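Local coordinates for protein toll (Drosophila melanogaster, PDB 4LXR) that serves as the cell-surface receptor for the cleaved, active form of the cytokine Spätzle, acting in embryonic dorsal-ventral patterning and antifungal immunity, at residues M22-I27 / T41-D46; D145-S150 / D168-E173; T362-D367 / L386-T391; D616-I621 / M641-L646. All coordinates share one frame; numbering follows the deposited sequence. Where two conformers were deposited one is given.

Interaction 1: residues M22-I27 / T41-D46; sequences MSEYEI and TIQPKD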
# COMPACT_ATOMS: atom_id res chain seq x y z
N MET A 22 -19.24 13.46 23.90
CA MET A 22 -18.19 12.58 24.42
C MET A 22 -17.96 12.89 25.90
O MET A 22 -18.91 12.98 26.67
CB MET A 22 -16.91 12.69 23.60
CG MET A 22 -16.93 11.80 22.36
SD MET A 22 -16.54 12.64 20.81
CE MET A 22 -16.90 11.32 19.66
N SER A 23 -16.71 13.05 26.29
CA SER A 23 -16.42 13.34 27.69
C SER A 23 -16.45 14.84 27.99
O SER A 23 -16.28 15.26 29.14
CB SER A 23 -15.10 12.71 28.10
OG SER A 23 -14.14 12.84 27.07
N GLU A 24 -16.68 15.66 26.97
CA GLU A 24 -16.64 17.11 27.15
C GLU A 24 -18.01 17.80 27.06
O GLU A 24 -19.04 17.15 26.90
CB GLU A 24 -15.67 17.74 26.16
CG GLU A 24 -16.16 17.70 24.73
CD GLU A 24 -15.07 18.03 23.73
OE1 GLU A 24 -15.41 18.21 22.53
OE2 GLU A 24 -13.89 18.12 24.14
N TYR A 25 -17.99 19.12 27.16
CA TYR A 25 -19.20 19.92 27.05
C TYR A 25 -18.94 21.05 26.08
O TYR A 25 -17.87 21.65 26.11
CB TYR A 25 -19.61 20.48 28.41
CG TYR A 25 -19.85 19.41 29.46
CD1 TYR A 25 -21.10 18.79 29.57
CD2 TYR A 25 -18.83 19.02 30.32
CE1 TYR A 25 -21.32 17.81 30.52
CE2 TYR A 25 -19.05 18.04 31.27
CZ TYR A 25 -20.29 17.43 31.36
OH TYR A 25 -20.50 16.46 32.31
N GLU A 26 -19.89 21.33 25.20
CA GLU A 26 -19.77 22.51 24.36
C GLU A 26 -20.80 23.55 24.79
O GLU A 26 -22.00 23.28 24.81
CB GLU A 26 -19.94 22.19 22.88
CG GLU A 26 -19.57 23.38 21.99
CD GLU A 26 -20.16 23.30 20.59
OE1 GLU A 26 -21.40 23.35 20.45
OE2 GLU A 26 -19.37 23.21 19.63
N ILE A 27 -20.32 24.73 25.13
CA ILE A 27 -21.20 25.83 25.48
C ILE A 27 -21.17 26.90 24.40
O ILE A 27 -20.09 27.32 23.98
CB ILE A 27 -20.76 26.43 26.81
CG1 ILE A 27 -20.80 25.35 27.89
CG2 ILE A 27 -21.66 27.61 27.16
CD1 ILE A 27 -20.31 25.79 29.24
N THR A 41 -15.36 24.87 25.17
CA THR A 41 -15.25 23.42 25.28
C THR A 41 -14.62 23.10 26.62
O THR A 41 -13.50 23.53 26.92
CB THR A 41 -14.41 22.82 24.15
OG1 THR A 41 -15.00 23.16 22.89
CG2 THR A 41 -14.33 21.31 24.28
N ILE A 42 -15.35 22.35 27.44
CA ILE A 42 -14.92 22.03 28.78
C ILE A 42 -14.69 20.53 28.93
O ILE A 42 -15.59 19.72 28.66
CB ILE A 42 -15.95 22.49 29.83
CG1 ILE A 42 -16.26 23.98 29.66
CG2 ILE A 42 -15.45 22.19 31.24
CD1 ILE A 42 -17.22 24.54 30.70
N GLN A 43 -13.47 20.19 29.32
CA GLN A 43 -13.11 18.82 29.70
C GLN A 43 -12.62 18.90 31.15
O GLN A 43 -11.46 19.23 31.40
CB GLN A 43 -12.03 18.28 28.76
CG GLN A 43 -11.52 16.89 29.08
CD GLN A 43 -12.44 15.81 28.58
OE1 GLN A 43 -12.74 15.74 27.38
NE2 GLN A 43 -12.91 14.96 29.48
N PRO A 44 -13.52 18.62 32.10
CA PRO A 44 -13.36 18.86 33.54
C PRO A 44 -12.03 18.39 34.10
O PRO A 44 -11.64 17.25 33.85
CB PRO A 44 -14.50 18.04 34.15
CG PRO A 44 -15.55 18.02 33.08
CD PRO A 44 -14.79 17.92 31.79
N LYS A 45 -11.34 19.28 34.83
CA LYS A 45 -10.01 19.03 35.41
C LYS A 45 -8.88 19.06 34.38
O LYS A 45 -7.72 19.25 34.74
CB LYS A 45 -9.94 17.71 36.20
CG LYS A 45 -10.86 17.64 37.40
CD LYS A 45 -10.67 16.32 38.15
CE LYS A 45 -11.73 16.14 39.24
NZ LYS A 45 -11.70 14.78 39.86
N ASP A 46 -9.22 18.88 33.11
CA ASP A 46 -8.20 18.80 32.06
C ASP A 46 -7.96 20.15 31.38
O ASP A 46 -6.89 20.75 31.51
CB ASP A 46 -8.57 17.72 31.03
CG ASP A 46 -7.45 17.44 30.04
OD1 ASP A 46 -6.30 17.86 30.29
OD2 ASP A 46 -7.72 16.79 29.01
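Tyr25 and Ile42 form a hydrogen-bonded pair in the antiparallel beta hairpin of strands 24-29 and 38-43, in the N-terminal part of the Toll ectodomain. Tyr25 N donates to Ile42 O and Ile42 N to Tyr25 O, each over 2.9 Å. Both side chains project to the same face of the hairpin. The Tyr25 ring starts beside its own backbone N, with CG anti to the carbonyl carbon (chi1 -59°). Pro44 comes in at the edge of this ring, close to its plane, with CG 3.9 Å from Tyr25 CE2. The two rings' side chains cross at about a right angle. Phe2 adds an edge-to-face contact to Tyr25. Ile27 reaches Ile42 through its terminal methyl group. The CD1 atoms of Ile27 and Ile42 are 3.6 Å apart, and the two side chains cross obliquely. Helix 4-12 also packs on Tyr25 and Ile27.

The face with Glu26 and Thr41 is more polar. Glu26 OE2 accepts a hydrogen bond from Leu16 N of a Spätzle chain, so this face meets the ligand at Glu26. Glu24 runs extended beyond CG and brings OE2 to 3.2 Å from the methyl CG2 of Thr41. Gln43 crosses Glu24 at about a right angle. Its chain bends at chi2 (80°), and the amide turns back to Ser23. There Ser23 OG donates to Gln43 OE1 over 3.2 Å, lying in the carbonyl plane on a lone pair, at a C=O...donor angle of 104°.

Interaction 2: residues D145-S150 / D168-E173; sequences DMRNLS and DLENLE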
# COMPACT_ATOMS: atom_id res chain seq x y z
N ASP A 145 8.01 38.91 37.02
CA ASP A 145 7.60 38.05 38.12
C ASP A 145 7.08 36.67 37.71
O ASP A 145 6.47 35.99 38.53
CB ASP A 145 6.57 38.72 39.03
CG ASP A 145 7.08 40.02 39.66
OD1 ASP A 145 8.31 40.19 39.81
OD2 ASP A 145 6.22 40.87 40.00
N MET A 146 7.31 36.25 36.47
CA MET A 146 6.85 34.91 36.06
C MET A 146 7.89 33.87 36.48
O MET A 146 8.42 33.15 35.63
CB MET A 146 6.61 34.84 34.54
CG MET A 146 5.52 35.80 34.03
SD MET A 146 3.86 35.39 34.64
CE MET A 146 3.47 33.93 33.68
N ARG A 147 8.18 33.81 37.78
CA ARG A 147 9.28 33.00 38.28
C ARG A 147 8.93 31.50 38.40
O ARG A 147 9.75 30.70 38.86
CB ARG A 147 9.84 33.56 39.61
CG ARG A 147 10.56 34.93 39.46
CD ARG A 147 11.58 35.21 40.58
NE ARG A 147 12.30 36.48 40.38
CZ ARG A 147 13.52 36.58 39.86
NH1 ARG A 147 14.18 35.49 39.47
NH2 ARG A 147 14.09 37.78 39.71
N ASN A 148 7.73 31.13 37.96
CA ASN A 148 7.31 29.73 37.91
C ASN A 148 7.29 29.13 36.51
O ASN A 148 7.12 27.91 36.36
CB ASN A 148 5.93 29.58 38.52
CG ASN A 148 5.96 28.76 39.76
OD1 ASN A 148 6.45 29.20 40.81
ND2 ASN A 148 5.42 27.54 39.68
N LEU A 149 7.43 29.98 35.50
CA LEU A 149 7.38 29.50 34.13
C LEU A 149 8.50 28.51 33.83
O LEU A 149 9.68 28.81 34.04
CB LEU A 149 7.46 30.66 33.15
CG LEU A 149 6.25 31.46 32.70
CD1 LEU A 149 6.68 32.36 31.54
CD2 LEU A 149 5.06 30.54 32.28
N SER A 150 8.15 27.34 33.31
CA SER A 150 9.17 26.42 32.84
C SER A 150 9.16 26.36 31.32
O SER A 150 10.16 25.99 30.70
CB SER A 150 8.99 25.03 33.46
OG SER A 150 7.94 24.33 32.85
N ASP A 168 13.15 37.55 35.10
CA ASP A 168 12.54 36.76 36.19
C ASP A 168 12.27 35.29 35.84
O ASP A 168 11.56 34.57 36.57
CB ASP A 168 11.26 37.46 36.67
CG ASP A 168 11.54 38.86 37.23
OD1 ASP A 168 12.58 39.04 37.90
OD2 ASP A 168 10.72 39.77 37.00
N LEU A 169 12.85 34.82 34.74
CA LEU A 169 12.54 33.47 34.24
C LEU A 169 13.53 32.42 34.76
O LEU A 169 14.13 31.68 33.99
CB LEU A 169 12.51 33.49 32.71
CG LEU A 169 11.62 34.61 32.16
CD1 LEU A 169 11.55 34.54 30.65
CD2 LEU A 169 10.24 34.56 32.78
N GLU A 170 13.70 32.39 36.07
CA GLU A 170 14.73 31.54 36.68
C GLU A 170 14.35 30.07 36.57
O GLU A 170 15.20 29.19 36.66
CB GLU A 170 14.91 31.91 38.16
CG GLU A 170 13.64 31.68 38.99
CD GLU A 170 13.67 32.40 40.34
OE1 GLU A 170 14.37 33.42 40.45
OE2 GLU A 170 13.00 31.94 41.28
N ASN A 171 13.06 29.79 36.39
CA ASN A 171 12.67 28.39 36.25
C ASN A 171 12.55 27.90 34.83
O ASN A 171 12.27 26.72 34.61
CB ASN A 171 11.42 28.08 37.07
CG ASN A 171 11.78 27.64 38.49
OD1 ASN A 171 12.65 26.79 38.68
ND2 ASN A 171 11.13 28.25 39.48
N LEU A 172 12.78 28.78 33.86
CA LEU A 172 12.62 28.42 32.44
C LEU A 172 13.48 27.23 31.99
O LEU A 172 14.70 27.19 32.22
CB LEU A 172 12.82 29.63 31.52
CG LEU A 172 11.94 29.56 30.27
CD1 LEU A 172 10.47 29.48 30.65
CD2 LEU A 172 12.18 30.75 29.31
N GLU A 173 12.83 26.27 31.35
CA GLU A 173 13.51 25.09 30.84
C GLU A 173 13.40 24.95 29.33
O GLU A 173 14.28 24.32 28.71
CB GLU A 173 13.00 23.83 31.54
CG GLU A 173 13.24 23.87 33.06
CD GLU A 173 13.10 22.49 33.72
OE1 GLU A 173 13.59 21.49 33.14
OE2 GLU A 173 12.49 22.41 34.79
O HOH W 1 10.73 31.10 35.30
O HOH W 2 10.59 30.36 41.70
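Asp145 and Asp168 meet where two successive turns of the leucine-rich-repeat solenoid stack, in the loops leading to strands 151-155 and 174-176. Asp145 N donates to Asp168 OD2 over 2.8 Å, nearly straight at 170°. It meets the carboxylate on its anti side, tilted out of the carboxylate plane. The carboxylates lie side by side, with Asp145 OD1 3.7 Å from Asp168 OD2, two like charges close together, probably eased by the Asp145 N-H.

Each segment makes a type I turn, and water 1 ties the two turns together. It donates to Met146 O and Leu149 O and accepts from Asn171 N at 2.9 Å. Arg147 O is also used twice. Asn171 ND2 reaches it over 2.9 Å, and water 2 donates to it and to Glu170 OE2. Asn171 OD1 is satisfied by Lys195 NZ, and Glu173 OE1 by a salt bridge to Lys197.

Arg147 has two deposited conformers. In one, NH2 pairs with Asp168 OD1 and NH1 with Glu170 OE1, but the second distance is too short to trust, so this network is doubtful in detail. Among the buried leucines, Leu149 CB packs on Leu172 CD1 at 4.1 Å. Just before the two strands begin, Glu173 N donates to Ser150 O over 2.8 Å.

Interaction 3: residues T362-D367 / L386-T391; sequences TTNLTD and LGNLVT. With NAG (2-acetamido-2-deoxy-beta-D-glucopyranose), chain L; NAG (2-acetamido-2-deoxy-beta-D-glucopyranose), chain D.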
# COMPACT_ATOMS: atom_id res chain seq x y z
N THR A 362 29.90 -3.79 11.12
CA THR A 362 28.56 -3.42 11.59
C THR A 362 27.75 -4.67 11.85
O THR A 362 26.72 -4.88 11.22
CB THR A 362 27.79 -2.61 10.56
OG1 THR A 362 27.76 -3.35 9.33
CG2 THR A 362 28.45 -1.25 10.33
N THR A 363 28.22 -5.49 12.78
CA THR A 363 27.67 -6.83 12.96
C THR A 363 26.32 -6.82 13.66
O THR A 363 25.66 -7.85 13.72
CB THR A 363 28.66 -7.76 13.72
OG1 THR A 363 28.94 -7.20 15.01
CG2 THR A 363 29.95 -7.91 12.95
N ASN A 364 25.91 -5.66 14.17
CA ASN A 364 24.62 -5.52 14.83
C ASN A 364 23.53 -4.93 13.92
O ASN A 364 22.41 -4.71 14.37
CB ASN A 364 24.76 -4.64 16.08
CG ASN A 364 25.21 -5.42 17.29
OD1 ASN A 364 24.58 -6.39 17.67
ND2 ASN A 364 26.33 -4.99 17.89
N LEU A 365 23.88 -4.66 12.67
CA LEU A 365 22.93 -4.04 11.75
C LEU A 365 21.67 -4.89 11.61
O LEU A 365 21.78 -6.07 11.33
CB LEU A 365 23.56 -3.87 10.36
CG LEU A 365 22.92 -2.82 9.46
CD1 LEU A 365 22.95 -1.44 10.12
CD2 LEU A 365 23.63 -2.80 8.11
N THR A 366 20.50 -4.29 11.81
CA THR A 366 19.24 -5.02 11.67
C THR A 366 18.43 -4.60 10.44
O THR A 366 17.64 -5.39 9.92
CB THR A 366 18.35 -4.90 12.93
OG1 THR A 366 17.98 -3.54 13.13
CG2 THR A 366 19.11 -5.42 14.17
N ASP A 367 18.64 -3.37 9.98
CA ASP A 367 17.86 -2.79 8.89
C ASP A 367 18.77 -2.08 7.93
O ASP A 367 19.56 -1.23 8.32
CB ASP A 367 16.82 -1.77 9.42
CG ASP A 367 15.73 -2.44 10.23
OD1 ASP A 367 14.77 -2.98 9.62
OD2 ASP A 367 15.85 -2.45 11.47
N LEU A 386 26.82 -9.89 8.33
CA LEU A 386 25.57 -9.29 8.75
C LEU A 386 24.59 -10.33 9.31
O LEU A 386 23.42 -10.36 8.93
CB LEU A 386 24.95 -8.48 7.62
CG LEU A 386 25.70 -7.21 7.23
CD1 LEU A 386 24.89 -6.37 6.24
CD2 LEU A 386 26.07 -6.38 8.47
N GLY A 387 25.08 -11.15 10.24
CA GLY A 387 24.27 -12.19 10.86
C GLY A 387 22.98 -11.72 11.52
O GLY A 387 22.04 -12.50 11.67
N ASN A 388 22.92 -10.45 11.93
CA ASN A 388 21.74 -9.93 12.61
C ASN A 388 20.75 -9.17 11.73
O ASN A 388 19.68 -8.76 12.20
CB ASN A 388 22.14 -9.02 13.78
CG ASN A 388 22.38 -9.78 15.06
OD1 ASN A 388 22.98 -10.85 15.05
ND2 ASN A 388 21.88 -9.25 16.17
N LEU A 389 21.12 -8.94 10.48
CA LEU A 389 20.26 -8.17 9.57
C LEU A 389 18.87 -8.81 9.48
O LEU A 389 18.75 -10.01 9.31
CB LEU A 389 20.90 -8.08 8.19
CG LEU A 389 20.25 -7.07 7.24
CD1 LEU A 389 20.38 -5.66 7.81
CD2 LEU A 389 20.88 -7.17 5.84
N VAL A 390 17.82 -8.01 9.62
CA VAL A 390 16.46 -8.53 9.63
C VAL A 390 15.72 -8.18 8.33
O VAL A 390 15.09 -9.04 7.70
CB VAL A 390 15.67 -8.05 10.87
CG1 VAL A 390 14.24 -8.56 10.84
CG2 VAL A 390 16.38 -8.51 12.15
N THR A 391 15.81 -6.92 7.91
CA THR A 391 15.26 -6.56 6.60
C THR A 391 16.27 -5.84 5.71
O THR A 391 16.99 -4.95 6.16
CB THR A 391 13.89 -5.82 6.66
OG1 THR A 391 14.05 -4.46 6.31
CG2 THR A 391 13.25 -5.94 8.01
C1 NAG L . 26.73 -5.81 19.03
C2 NAG L . 28.02 -6.48 18.48
C3 NAG L . 28.87 -7.04 19.62
C4 NAG L . 29.14 -5.97 20.66
C5 NAG L . 27.81 -5.47 21.20
C6 NAG L . 27.96 -4.38 22.24
C7 NAG L . 26.95 -8.59 17.76
C8 NAG L . 26.77 -9.55 16.62
N2 NAG L . 27.71 -7.52 17.51
O3 NAG L . 30.09 -7.54 19.09
O4 NAG L . 29.97 -6.47 21.71
O5 NAG L . 27.06 -4.90 20.11
O6 NAG L . 28.69 -3.28 21.73
O7 NAG L . 26.42 -8.78 18.85
C1 NAG D . 17.06 3.11 14.96
C2 NAG D . 15.64 3.58 15.33
C3 NAG D . 14.87 2.45 16.02
C4 NAG D . 14.92 1.17 15.21
C5 NAG D . 16.37 0.81 14.86
C6 NAG D . 16.50 -0.40 13.96
C7 NAG D . 15.34 5.98 15.73
C8 NAG D . 15.40 7.09 16.74
N2 NAG D . 15.66 4.76 16.17
O3 NAG D . 13.52 2.86 16.21
O4 NAG D . 14.37 0.11 15.99
O5 NAG D . 16.97 1.91 14.17
O6 NAG D . 15.71 -0.29 12.78
O7 NAG D . 15.02 6.18 14.56
O HOH W 3 23.92 -7.68 11.19
O HOH W 4 21.59 -6.17 16.58
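Thr366 O receives two backbone hydrogen bonds from the next turn of the leucine-rich-repeat solenoid, Val390 N at 2.6 Å and Thr391 N at 3.1 Å. The second lies nearly along the C=O axis. The first comes in tilted from the carbonyl plane.

Water supplies further bridges. Water 3 donates to Leu365 O at 2.7 Å and makes weak bonds to Thr363 O and Asn388 N. Water 4 donates to Asn364 O and OD1 and accepts from Asn388 ND2.

The apolar contacts involve buried leucines. Leu365 and Leu389 lie side by side, pointing the same way. Leu386 CD2 sits 4.0 Å from Leu365 CB.

Two sugars also bond to segment 362-367. Asn364 ND2 carries an N-linked NAG and also bonds Val339 O. The NAG N2 donates to Thr363 OG1 over 2.8 Å, almost straight at 175°, which would hold the sugar close to the turn. A sugar of another glycan, which also neighbours Asn319, donates from O6 to Asp367 OD2 at 2.5 Å.

Asp367 and Thr391 pair in parallel where strands 367-369 and 391-393 begin. Asp367 bonds onward to Leu342 and Leu344, just before and within strand 343-345. Val390 bonds to Arg414 and His415, just before and at the start of strand 415-417.

Interaction 4: residues D616-I621 / M641-L646; sequences DKALVI and MQLMEL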
# COMPACT_ATOMS: atom_id res chain seq x y z
N ASP A 616 -13.95 -34.74 -23.71
CA ASP A 616 -14.47 -36.09 -23.93
C ASP A 616 -13.60 -36.90 -24.89
O ASP A 616 -14.04 -37.92 -25.41
CB ASP A 616 -15.93 -36.07 -24.40
CG ASP A 616 -16.16 -35.13 -25.56
OD1 ASP A 616 -15.17 -34.64 -26.16
OD2 ASP A 616 -17.34 -34.88 -25.88
N LYS A 617 -12.37 -36.45 -25.10
CA LYS A 617 -11.42 -37.16 -25.96
C LYS A 617 -11.98 -37.41 -27.36
O LYS A 617 -12.01 -38.55 -27.83
CB LYS A 617 -10.99 -38.48 -25.32
CG LYS A 617 -10.42 -38.33 -23.91
CD LYS A 617 -9.83 -39.65 -23.43
CE LYS A 617 -9.17 -39.51 -22.06
NZ LYS A 617 -8.49 -40.77 -21.66
N ALA A 618 -12.40 -36.33 -28.01
CA ALA A 618 -12.96 -36.44 -29.35
C ALA A 618 -12.12 -35.78 -30.43
O ALA A 618 -11.74 -34.61 -30.31
CB ALA A 618 -14.38 -35.88 -29.37
N LEU A 619 -11.83 -36.54 -31.47
CA LEU A 619 -11.31 -35.99 -32.71
C LEU A 619 -12.49 -35.56 -33.59
O LEU A 619 -13.33 -36.38 -33.97
CB LEU A 619 -10.47 -37.02 -33.45
CG LEU A 619 -10.03 -36.61 -34.85
CD1 LEU A 619 -8.99 -35.48 -34.80
CD2 LEU A 619 -9.50 -37.81 -35.63
N VAL A 620 -12.55 -34.27 -33.89
CA VAL A 620 -13.65 -33.71 -34.65
C VAL A 620 -13.18 -33.33 -36.04
O VAL A 620 -12.32 -32.46 -36.18
CB VAL A 620 -14.22 -32.47 -33.95
CG1 VAL A 620 -15.29 -31.82 -34.79
CG2 VAL A 620 -14.75 -32.83 -32.58
N ILE A 621 -13.73 -33.98 -37.05
CA ILE A 621 -13.39 -33.68 -38.44
C ILE A 621 -14.56 -33.02 -39.16
O ILE A 621 -15.58 -33.66 -39.41
CB ILE A 621 -12.98 -34.94 -39.20
CG1 ILE A 621 -11.76 -35.58 -38.56
CG2 ILE A 621 -12.70 -34.60 -40.66
CD1 ILE A 621 -11.41 -36.91 -39.17
N MET A 641 -7.71 -41.75 -27.85
CA MET A 641 -8.97 -41.09 -28.19
C MET A 641 -10.11 -42.09 -28.16
O MET A 641 -9.92 -43.26 -28.45
CB MET A 641 -8.87 -40.44 -29.56
CG MET A 641 -7.76 -39.41 -29.67
SD MET A 641 -8.01 -38.10 -28.45
CE MET A 641 -9.06 -36.98 -29.36
N GLN A 642 -11.30 -41.61 -27.81
CA GLN A 642 -12.47 -42.48 -27.71
C GLN A 642 -13.55 -42.19 -28.76
O GLN A 642 -14.25 -43.11 -29.20
CB GLN A 642 -13.08 -42.40 -26.30
CG GLN A 642 -12.11 -42.79 -25.20
CD GLN A 642 -12.60 -42.35 -23.84
OE1 GLN A 642 -13.57 -41.61 -23.72
NE2 GLN A 642 -11.91 -42.80 -22.80
N LEU A 643 -13.68 -40.93 -29.15
CA LEU A 643 -14.71 -40.50 -30.08
C LEU A 643 -14.11 -39.88 -31.34
O LEU A 643 -13.09 -39.19 -31.27
CB LEU A 643 -15.61 -39.48 -29.41
CG LEU A 643 -16.23 -39.83 -28.06
CD1 LEU A 643 -16.93 -38.60 -27.50
CD2 LEU A 643 -17.21 -41.01 -28.17
N MET A 644 -14.77 -40.08 -32.47
CA MET A 644 -14.34 -39.49 -33.74
C MET A 644 -15.58 -39.08 -34.53
O MET A 644 -16.35 -39.93 -34.98
CB MET A 644 -13.51 -40.51 -34.52
CG MET A 644 -13.00 -40.04 -35.87
SD MET A 644 -11.87 -41.26 -36.57
CE MET A 644 -11.26 -40.41 -38.03
N GLU A 645 -15.79 -37.77 -34.66
CA GLU A 645 -16.98 -37.26 -35.33
C GLU A 645 -16.66 -36.83 -36.75
O GLU A 645 -15.79 -36.00 -36.97
CB GLU A 645 -17.59 -36.08 -34.57
CG GLU A 645 -17.84 -36.33 -33.10
CD GLU A 645 -18.52 -35.15 -32.43
OE1 GLU A 645 -18.84 -35.25 -31.22
OE2 GLU A 645 -18.72 -34.11 -33.10
N LEU A 646 -17.35 -37.41 -37.71
CA LEU A 646 -17.07 -37.07 -39.10
C LEU A 646 -18.20 -36.22 -39.62
O LEU A 646 -19.28 -36.72 -39.91
CB LEU A 646 -16.88 -38.33 -39.93
CG LEU A 646 -16.64 -38.20 -41.43
CD1 LEU A 646 -15.41 -37.31 -41.75
CD2 LEU A 646 -16.45 -39.59 -41.97
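Met641 curls back at chi2 (-59°) and chi3 (-88°), so that CE comes to 3.5 Å from both Ala618 C and Leu619 N. Met644 takes the other shape. Its CG is anti to the backbone N (chi1 179°) and the chain stays extended to CE, which lies 3.7 Å from Ile621 CD1 and 4.0 Å from Leu619 CD2. Leu619 and Met644 run side by side, pointing the same way.

Leu619, Ile621 and Met644 line one face of the parallel strands 618-622 and 643-647, with Met641 curling in from the loop before the second strand. The strands lie near the start of the second leucine-rich-repeat block and join its N-terminal cap region to the repeat that follows. Ile621 CG2 adds a 4.0 Å contact to Leu646 CD1. On the other face, Ala618 CB meets Leu643 CB at 3.8 Å.

The backbones form a regular parallel ladder. Leu619 N donates to Leu643 O, Glu645 N to Leu619 O and Ile621 N to Glu645 O. At the start, Lys617 O accepts from both Gln642 N and Leu643 N. Lys617 and Ala618 both lie opposite Arg613, a G1 bulge toward strand 609-613.

Arg613 forms a salt bridge with Asp616. The Leu619, Ile621, Met644 and Leu646 face is thus wholly apolar, while the other mixes apolar groups with Glu645, whose OE2 bonds His647.

In the fold
The four contacts follow one another along the chain, each closing before the next opens. Interaction 1 lies in the N-terminal hairpin, near the start of the curved array of strands. Interactions 2 and 3 join successive repeats further along that array, with centres about 47 Å apart. Interaction 4 belongs to a separate sheet later in the chain, strands 590-592 to 718-720. Interactions 1 and 2 have centres about 29 Å apart. The centres of interactions 2 and 4 are about 99 Å apart, on opposite sides of the chain's centre. No two touch. Spätzle chains contact residues of interactions 1 and 2, whereas no other protein chain touches interactions 3 and 4. Ligand contact among the four is thus confined to the N-terminal ones.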